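Local coordinates for pilus assembly protein PILC (Thermus thermophilus, PDB 2WHN) that probably controls pilus assembly and disassembly as an inner-membrane component of the type IV pilus machinery, here represented by its N-terminal domain, at residues 12-23 against 96-107. Residues are numbered along the deposited sequence; the frame is centred on the assembly and turned at random.
Sequences LKDLAIFSRQLA and LDRLASFLEKEL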
# COMPACT_ATOMS: atom_id res chain seq x y z
N LEU A 12 -2.23 6.57 9.64
CA LEU A 12 -1.14 5.65 9.94
C LEU A 12 -1.66 4.23 10.11
O LEU A 12 -1.06 3.28 9.61
CB LEU A 12 -0.40 6.09 11.21
CG LEU A 12 0.68 5.14 11.72
CD1 LEU A 12 1.77 4.95 10.69
CD2 LEU A 12 1.26 5.62 13.05
N LYS A 13 -2.76 4.09 10.84
CA LYS A 13 -3.36 2.78 11.05
C LYS A 13 -3.72 2.14 9.72
O LYS A 13 -3.34 1.00 9.45
CB LYS A 13 -4.60 2.88 11.94
CG LYS A 13 -4.97 1.56 12.61
CD LYS A 13 -6.24 1.67 13.44
CE LYS A 13 -7.42 2.09 12.58
NZ LYS A 13 -7.43 1.38 11.26
N ASP A 14 -4.41 2.89 8.86
CA ASP A 14 -4.83 2.38 7.56
C ASP A 14 -3.63 1.86 6.76
O ASP A 14 -3.69 0.79 6.16
CB ASP A 14 -5.56 3.46 6.77
CG ASP A 14 -6.73 4.05 7.54
OD1 ASP A 14 -7.83 3.46 7.48
OD2 ASP A 14 -6.55 5.10 8.19
N LEU A 15 -2.55 2.63 6.77
CA LEU A 15 -1.35 2.27 6.02
C LEU A 15 -0.64 1.05 6.62
O LEU A 15 -0.15 0.19 5.89
CB LEU A 15 -0.39 3.45 5.92
CG LEU A 15 0.87 3.18 5.09
CD1 LEU A 15 0.50 2.84 3.64
CD2 LEU A 15 1.80 4.38 5.12
N ALA A 16 -0.59 0.98 7.94
CA ALA A 16 0.01 -0.16 8.63
C ALA A 16 -0.74 -1.46 8.31
O ALA A 16 -0.12 -2.49 8.02
CB ALA A 16 0.05 0.07 10.13
N ILE A 17 -2.06 -1.41 8.37
CA ILE A 17 -2.90 -2.57 8.06
C ILE A 17 -2.70 -3.02 6.62
O ILE A 17 -2.36 -4.18 6.35
CB ILE A 17 -4.39 -2.28 8.33
CG1 ILE A 17 -4.62 -2.09 9.83
CG2 ILE A 17 -5.27 -3.40 7.80
CD1 ILE A 17 -6.03 -1.70 10.20
N PHE A 18 -2.83 -2.08 5.68
CA PHE A 18 -2.56 -2.36 4.27
C PHE A 18 -1.22 -3.06 4.08
O PHE A 18 -1.12 -4.05 3.35
CB PHE A 18 -2.59 -1.08 3.45
CG PHE A 18 -1.96 -1.23 2.08
CD1 PHE A 18 -2.65 -1.87 1.06
CD2 PHE A 18 -0.70 -0.74 1.83
CE1 PHE A 18 -2.07 -2.02 -0.19
CE2 PHE A 18 -0.12 -0.88 0.58
CZ PHE A 18 -0.81 -1.53 -0.43
N SER A 19 -0.17 -2.49 4.67
CA SER A 19 1.19 -2.97 4.48
C SER A 19 1.37 -4.39 5.04
O SER A 19 2.03 -5.22 4.43
CB SER A 19 2.20 -2.02 5.14
OG SER A 19 2.15 -0.73 4.56
N ARG A 20 0.79 -4.64 6.21
CA ARG A 20 0.80 -5.97 6.80
C ARG A 20 0.05 -7.00 5.94
O ARG A 20 0.55 -8.10 5.68
CB ARG A 20 0.22 -5.94 8.22
CG ARG A 20 0.23 -7.29 8.91
CD ARG A 20 1.60 -7.95 8.80
NE ARG A 20 2.60 -7.22 9.58
CZ ARG A 20 3.91 -7.39 9.46
NH1 ARG A 20 4.40 -8.27 8.59
NH2 ARG A 20 4.74 -6.69 10.22
N GLN A 21 -1.15 -6.63 5.50
CA GLN A 21 -1.95 -7.50 4.63
C GLN A 21 -1.18 -7.92 3.39
O GLN A 21 -1.15 -9.10 3.03
CB GLN A 21 -3.24 -6.80 4.22
CG GLN A 21 -4.25 -6.64 5.35
CD GLN A 21 -5.40 -5.73 4.97
OE1 GLN A 21 -5.25 -4.86 4.10
NE2 GLN A 21 -6.55 -5.94 5.58
N LEU A 22 -0.59 -6.93 2.71
CA LEU A 22 0.15 -7.19 1.49
C LEU A 22 1.39 -8.04 1.79
O LEU A 22 1.64 -9.03 1.11
CB LEU A 22 0.53 -5.88 0.80
CG LEU A 22 1.25 -5.99 -0.55
CD1 LEU A 22 0.43 -6.83 -1.53
CD2 LEU A 22 1.54 -4.61 -1.12
N ALA A 23 2.13 -7.66 2.83
CA ALA A 23 3.26 -8.45 3.31
C ALA A 23 2.87 -9.92 3.49
O ALA A 23 3.63 -10.82 3.12
CB ALA A 23 3.76 -7.89 4.65
N LEU A 96 7.97 -5.46 2.16
CA LEU A 96 6.67 -5.07 2.71
C LEU A 96 6.55 -5.50 4.17
O LEU A 96 5.97 -4.79 4.99
CB LEU A 96 5.52 -5.67 1.89
CG LEU A 96 4.79 -4.76 0.90
CD1 LEU A 96 4.04 -3.64 1.63
CD2 LEU A 96 5.75 -4.20 -0.13
N ASP A 97 7.13 -6.65 4.50
CA ASP A 97 7.15 -7.13 5.88
C ASP A 97 7.88 -6.14 6.79
O ASP A 97 7.41 -5.84 7.89
CB ASP A 97 7.80 -8.51 5.95
CG ASP A 97 7.87 -9.05 7.36
OD1 ASP A 97 6.92 -8.83 8.14
OD2 ASP A 97 8.87 -9.70 7.69
N ARG A 98 8.99 -5.59 6.31
CA ARG A 98 9.80 -4.68 7.11
C ARG A 98 9.15 -3.30 7.21
O ARG A 98 9.17 -2.67 8.26
CB ARG A 98 11.21 -4.56 6.54
CG ARG A 98 12.11 -5.77 6.83
CD ARG A 98 12.53 -5.82 8.30
NE ARG A 98 13.54 -4.81 8.63
CZ ARG A 98 14.84 -4.94 8.39
NH1 ARG A 98 15.31 -6.02 7.77
NH2 ARG A 98 15.69 -3.99 8.76
N LEU A 99 8.58 -2.82 6.10
CA LEU A 99 7.80 -1.59 6.12
C LEU A 99 6.61 -1.70 7.07
O LEU A 99 6.33 -0.78 7.83
CB LEU A 99 7.31 -1.24 4.71
CG LEU A 99 8.36 -0.62 3.78
CD1 LEU A 99 7.81 -0.48 2.36
CD2 LEU A 99 8.82 0.72 4.32
N ALA A 100 5.92 -2.84 7.04
CA ALA A 100 4.75 -3.06 7.90
C ALA A 100 5.14 -3.07 9.38
O ALA A 100 4.44 -2.48 10.21
CB ALA A 100 4.04 -4.35 7.52
N SER A 101 6.24 -3.73 9.70
CA SER A 101 6.71 -3.81 11.08
C SER A 101 7.13 -2.43 11.59
O SER A 101 6.86 -2.08 12.73
CB SER A 101 7.90 -4.77 11.19
OG SER A 101 7.51 -6.08 10.84
N PHE A 102 7.85 -1.70 10.74
CA PHE A 102 8.20 -0.32 11.02
C PHE A 102 6.96 0.50 11.35
O PHE A 102 6.94 1.27 12.32
CB PHE A 102 8.93 0.28 9.83
CG PHE A 102 9.31 1.72 10.02
CD1 PHE A 102 10.47 2.06 10.68
CD2 PHE A 102 8.49 2.73 9.55
CE1 PHE A 102 10.82 3.38 10.88
CE2 PHE A 102 8.83 4.06 9.74
CZ PHE A 102 9.99 4.39 10.40
N LEU A 103 5.91 0.34 10.55
CA LEU A 103 4.71 1.17 10.68
C LEU A 103 3.89 0.77 11.90
O LEU A 103 3.40 1.63 12.64
CB LEU A 103 3.86 1.08 9.41
CG LEU A 103 4.43 1.81 8.20
CD1 LEU A 103 3.71 1.39 6.91
CD2 LEU A 103 4.36 3.32 8.40
N GLU A 104 3.81 -0.53 12.15
CA GLU A 104 3.11 -1.05 13.32
C GLU A 104 3.72 -0.50 14.60
O GLU A 104 3.01 -0.21 15.56
CB GLU A 104 3.15 -2.57 13.34
CG GLU A 104 2.03 -3.23 12.55
CD GLU A 104 2.42 -4.59 12.04
OE1 GLU A 104 3.54 -5.05 12.35
OE2 GLU A 104 1.60 -5.22 11.34
N LYS A 105 5.04 -0.37 14.63
CA LYS A 105 5.73 0.11 15.81
C LYS A 105 5.61 1.63 15.96
O LYS A 105 5.43 2.14 17.06
CB LYS A 105 7.20 -0.33 15.81
CG LYS A 105 7.39 -1.79 16.21
CD LYS A 105 8.87 -2.18 16.18
CE LYS A 105 9.27 -2.70 14.81
NZ LYS A 105 10.75 -2.72 14.64
N GLU A 106 5.70 2.34 14.84
CA GLU A 106 5.39 3.76 14.81
C GLU A 106 3.98 3.99 15.35
O GLU A 106 3.76 4.87 16.19
CB GLU A 106 5.50 4.31 13.38
CG GLU A 106 5.94 5.76 13.29
CD GLU A 106 5.47 6.46 12.02
OE1 GLU A 106 5.65 5.89 10.92
OE2 GLU A 106 4.94 7.58 12.12
N LEU A 107 3.05 3.16 14.91
CA LEU A 107 1.66 3.26 15.34
C LEU A 107 1.51 3.14 16.86
O LEU A 107 0.85 3.96 17.49
CB LEU A 107 0.81 2.20 14.65
CG LEU A 107 -0.69 2.23 14.93
CD1 LEU A 107 -1.29 3.58 14.54
CD2 LEU A 107 -1.40 1.09 14.20
O HOH W 1 -0.75 -4.22 10.79
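Arg20 on Glu104 and Leu103 on Ala16 carry an antiparallel knobs-into-holes packing that joins the first helix of the six in this PilC N-terminal domain, 12-28, to the last, 92-109. The segment axes approach to 8.1 Å at a signed crossing angle of -150°, and small residues meet where Ser19 faces Ala100, CA to CA 4.9 Å. Arg20 reaches across to helix 92-109 and settles among Asp97, Ala100, Ser101 and Glu104. With CG anti to the backbone N (chi1 -178°) and bends at the next two torsions, its guanidinium lies flat over Ala100, whose CB stands 3.5 Å above the plane, while three polar side chains ring the edge. Arg20 grips Glu104 side-on, NE to OE2 at 2.8 Å and NH2 to OE1 at 2.9 Å, each oxygen met on its syn side by a donor somewhat out of the carboxylate plane. Arg20 NH1 reaches Asp97 OD1 at 2.6 Å, almost head-on to the C-O bond, and Arg20 NH2 adds a more bent bond to Ser101 OG (142°). Four bonds in the guanidinium plane therefore fix its rotation, and the two carboxylates probably balance its charge. A water donates to Glu104 OE2 and, weakly, to Ala16 O. Leu103, in return, enters between Leu12, Leu15, Ala16 and Ser19; its CD1 lies 3.5 Å from Ser19 OG, which bonds to Leu15 O and to Tyr79 of helix 77-89. Leu12 and Leu107 run antiparallel at one end, and Leu96 packs on Leu22 and Ala23 at the other. Reciprocal knobs-into-holes packing, one knob apolar and the other held by an Arg-Asp-Glu salt-bridge network, thus joins two helices of this all-helical GSP F family domain.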